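Local structure of tailspike protein (Acinetobacter phage vB_ApiP_P1, 6E1R) at residues 215-218 with 219-222; 193-196 with 197-200. The protein forms a trimeric phage tailspike, of which this chain is the C-terminal part, and as a hydrolase probably cleaves capsular polysaccharide of its Acinetobacter host. All coordinates share one frame; numbering follows the deposited sequence.

Interaction 1: 215-218 with 219-222; sequences CDFQ and KCDF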
# COMPACT_ATOMS: atom_id res chain seq x y z
N CYS A 215 -1.27 -17.98 0.12
CA CYS A 215 -2.23 -17.96 1.22
C CYS A 215 -2.41 -16.53 1.71
O CYS A 215 -1.43 -15.81 1.92
CB CYS A 215 -1.78 -18.85 2.37
SG CYS A 215 -1.69 -20.60 1.97
N ASP A 216 -3.67 -16.12 1.88
CA ASP A 216 -3.99 -14.83 2.47
C ASP A 216 -4.62 -15.03 3.85
O ASP A 216 -5.35 -16.00 4.08
CB ASP A 216 -4.94 -14.03 1.57
CG ASP A 216 -6.30 -14.67 1.44
OD1 ASP A 216 -6.36 -15.90 1.22
OD2 ASP A 216 -7.32 -13.95 1.56
N PHE A 217 -4.33 -14.11 4.76
CA PHE A 217 -4.80 -14.17 6.13
C PHE A 217 -5.62 -12.93 6.42
O PHE A 217 -5.10 -11.81 6.34
CB PHE A 217 -3.63 -14.28 7.12
CG PHE A 217 -2.84 -15.56 6.99
CD1 PHE A 217 -1.97 -15.75 5.93
CD2 PHE A 217 -2.97 -16.56 7.94
CE1 PHE A 217 -1.23 -16.91 5.82
CE2 PHE A 217 -2.24 -17.73 7.83
CZ PHE A 217 -1.37 -17.91 6.77
N GLN A 218 -6.90 -13.11 6.75
CA GLN A 218 -7.83 -12.00 6.95
C GLN A 218 -8.15 -11.90 8.44
O GLN A 218 -8.98 -12.65 8.96
CB GLN A 218 -9.09 -12.19 6.11
CG GLN A 218 -8.83 -12.23 4.61
CD GLN A 218 -8.31 -10.90 4.08
OE1 GLN A 218 -8.48 -9.86 4.71
NE2 GLN A 218 -7.67 -10.94 2.92
N LYS A 219 -7.50 -10.95 9.10
CA LYS A 219 -7.71 -10.65 10.52
C LYS A 219 -7.61 -11.91 11.38
O LYS A 219 -8.49 -12.24 12.17
CB LYS A 219 -9.04 -9.93 10.75
CG LYS A 219 -9.07 -9.19 12.07
CD LYS A 219 -10.10 -8.08 12.08
CE LYS A 219 -9.93 -7.20 13.31
NZ LYS A 219 -10.70 -5.94 13.21
N CYS A 220 -6.51 -12.63 11.19
CA CYS A 220 -6.23 -13.78 12.04
C CYS A 220 -5.52 -13.31 13.30
O CYS A 220 -5.01 -12.19 13.38
CB CYS A 220 -5.37 -14.80 11.29
SG CYS A 220 -6.20 -15.56 9.88
N ASP A 221 -5.50 -14.18 14.31
CA ASP A 221 -4.88 -13.86 15.58
C ASP A 221 -3.92 -14.99 15.96
O ASP A 221 -4.29 -16.16 15.90
CB ASP A 221 -5.93 -13.65 16.68
CG ASP A 221 -5.32 -13.14 17.97
OD1 ASP A 221 -4.51 -13.87 18.58
OD2 ASP A 221 -5.66 -12.00 18.37
N PHE A 222 -2.71 -14.61 16.36
CA PHE A 222 -1.66 -15.57 16.72
C PHE A 222 -1.18 -15.25 18.13
O PHE A 222 -0.40 -14.31 18.33
CB PHE A 222 -0.51 -15.52 15.72
CG PHE A 222 -0.87 -16.01 14.35
CD1 PHE A 222 -1.46 -15.17 13.43
CD2 PHE A 222 -0.59 -17.31 13.97
CE1 PHE A 222 -1.78 -15.61 12.16
CE2 PHE A 222 -0.91 -17.77 12.70
CZ PHE A 222 -1.51 -16.92 11.80

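Interaction 2: 193-196 with 197-200; sequences STFD and HCVF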
# COMPACT_ATOMS: atom_id res chain seq x y z
N SER A 193 -4.80 -21.16 -0.24
CA SER A 193 -5.70 -21.24 0.89
C SER A 193 -6.06 -19.85 1.38
O SER A 193 -5.42 -18.85 1.03
CB SER A 193 -5.07 -22.05 2.04
OG SER A 193 -5.99 -22.23 3.10
N THR A 194 -7.10 -19.79 2.21
CA THR A 194 -7.54 -18.55 2.83
C THR A 194 -7.86 -18.82 4.29
O THR A 194 -8.56 -19.78 4.60
CB THR A 194 -8.78 -17.97 2.12
OG1 THR A 194 -8.47 -17.70 0.75
CG2 THR A 194 -9.23 -16.68 2.80
N PHE A 195 -7.32 -17.99 5.17
CA PHE A 195 -7.58 -18.07 6.61
C PHE A 195 -8.36 -16.83 7.01
O PHE A 195 -7.79 -15.74 7.15
CB PHE A 195 -6.27 -18.21 7.39
CG PHE A 195 -5.52 -19.47 7.09
CD1 PHE A 195 -4.63 -19.53 6.03
CD2 PHE A 195 -5.72 -20.61 7.85
CE1 PHE A 195 -3.93 -20.69 5.74
CE2 PHE A 195 -5.03 -21.78 7.57
CZ PHE A 195 -4.14 -21.82 6.51
N ASP A 196 -9.67 -16.99 7.18
CA ASP A 196 -10.57 -15.88 7.47
C ASP A 196 -10.90 -15.88 8.96
O ASP A 196 -11.62 -16.76 9.44
CB ASP A 196 -11.84 -15.99 6.63
CG ASP A 196 -12.78 -14.82 6.83
OD1 ASP A 196 -12.39 -13.83 7.48
OD2 ASP A 196 -13.93 -14.88 6.33
N HIS A 197 -10.36 -14.90 9.69
CA HIS A 197 -10.65 -14.70 11.11
C HIS A 197 -10.36 -15.96 11.93
O HIS A 197 -11.05 -16.27 12.89
CB HIS A 197 -12.10 -14.25 11.33
CG HIS A 197 -12.38 -12.86 10.84
ND1 HIS A 197 -12.43 -12.53 9.51
CD2 HIS A 197 -12.64 -11.72 11.52
CE1 HIS A 197 -12.70 -11.24 9.38
NE2 HIS A 197 -12.83 -10.73 10.59
N CYS A 198 -9.31 -16.68 11.55
CA CYS A 198 -8.90 -17.85 12.31
C CYS A 198 -8.01 -17.44 13.47
O CYS A 198 -7.15 -16.57 13.34
CB CYS A 198 -8.17 -18.86 11.41
SG CYS A 198 -9.22 -19.62 10.15
N VAL A 199 -8.23 -18.08 14.62
CA VAL A 199 -7.50 -17.78 15.84
C VAL A 199 -6.58 -18.94 16.15
O VAL A 199 -6.96 -20.11 16.01
CB VAL A 199 -8.46 -17.50 17.02
CG1 VAL A 199 -7.68 -17.17 18.28
CG2 VAL A 199 -9.42 -16.38 16.66
N PHE A 200 -5.35 -18.63 16.56
CA PHE A 200 -4.34 -19.62 16.89
C PHE A 200 -3.96 -19.43 18.35
O PHE A 200 -3.29 -18.45 18.70
CB PHE A 200 -3.14 -19.50 15.96
CG PHE A 200 -3.46 -19.78 14.52
CD1 PHE A 200 -4.02 -18.80 13.72
CD2 PHE A 200 -3.21 -21.03 13.96
CE1 PHE A 200 -4.33 -19.05 12.39
CE2 PHE A 200 -3.51 -21.29 12.64
CZ PHE A 200 -4.07 -20.30 11.85

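Interaction 1: 215-218 with 219-222
At a tight corner of the parallel beta-helix, where strand 215-218 gives way to strand 221-222, Phe217, Cys220 and Phe222 meet on the inner side of the bend. The chain turns at Lys219, whose backbone is in the left-handed helical region. Cys220 SG comes up to the edge of the Phe217 ring, close to its plane: it lies 3.9 Å from Phe217 CD2 and 5.2 Å from the ring centroid, 80° off the normal, a sulfur-aromatic contact. Beyond it, Phe222 CZ reaches Phe217 CE2 at 4.1 Å. The two phenylalanine side chains run roughly perpendicular to each other, and CE2 lies at the rim of the Phe222 ring. Stacking with Phe253 and Phe258 continues each of these rings towards the next coil.

On the outer side, Gln218 bends back at chi2 (-65°) and NE2 makes a weak bond to Asp216 OD2 of its own chain. The extended Lys219 instead crosses to the second subunit, where NZ is hydrogen-bonded to Ser193 O and Leu214 O of that subunit and salt-bridged to its Asp216 OD2. A short corner with one residue in the left-handed region, apolar side chains inside and polar ones outside, is characteristic of parallel beta-helix coils.

Interaction 2: 193-196 with 197-200
His197 and Asp196 are neighbours in sequence whose side chains leave the chain in the same direction and run alongside each other. His197 is also where the chain bends, its backbone in the left-handed helical region. Its ND1 donates to Asp196 OD1, with an N-H...O angle of 162°; the modelled separation of ND1 and OD1, 2.4 Å, is doubtfully short at this resolution, but the pairing is consistent with a His-carboxylate hydrogen bond. OD1 sits at the edge of the imidazole, near the ring plane, while the carboxylate is turned 66° from that plane. Two torsions bring the groups together: Asp196 holds CG opposite its backbone N (chi1 -177°), and His197 holds CG beside its own N. The other ring nitrogen, NE2, is hydrogen-bonded to Thr194 OG1 of the second subunit, and Tyr165 of that subunit packs edge-to-face with the imidazole.

Cys198 comes next and turns to the inner side. Its SG lies at the edge of the Phe195 ring, near the ring plane, and approaches the side chain most closely at Phe195 CB, 4.3 Å away. The thiol also faces the strand end, with SG 3.8 Å from Asp196 O.

Further along, Phe200 brings CZ to within 4.3 Å of Phe195 CD2, and CD2 lies at the edge of the Phe200 ring. Both rings meet phenylalanines of the preceding coil: Phe195 meets Phe166 almost parallel, and Phe200 meets Phe171.

The chemistry thus divides at the bend, apolar within and polar without. Held at both nitrogens, the imidazole probably has its rotation fixed between its own chain and the second subunit, and the adjacent carboxylate would tend to keep a proton on ND1.

Interactions 1 and 2 are the same corner on successive coils, their centres about 5 Å apart, with 193-200 preceding 215-222 in the chain. Backbone bonds join them on both sides of the bend: Gln218 O to His197 N at 2.7 Å and Asp221 O to Phe200 N at 2.8 Å, both probable hydrogen bonds. Inside, Phe195 stacks with Phe217 and Phe200 with Phe222, forming two aromatic ladders. Cys198 SG and Cys220 SG are 5.1 Å apart, in file without a disulfide. Outside, Thr194 OG1 is hydrogen-bonded to Asp216 OD1. The corner residues His197 and Lys219 both reach the second subunit, placing this polar side at the trimer interface.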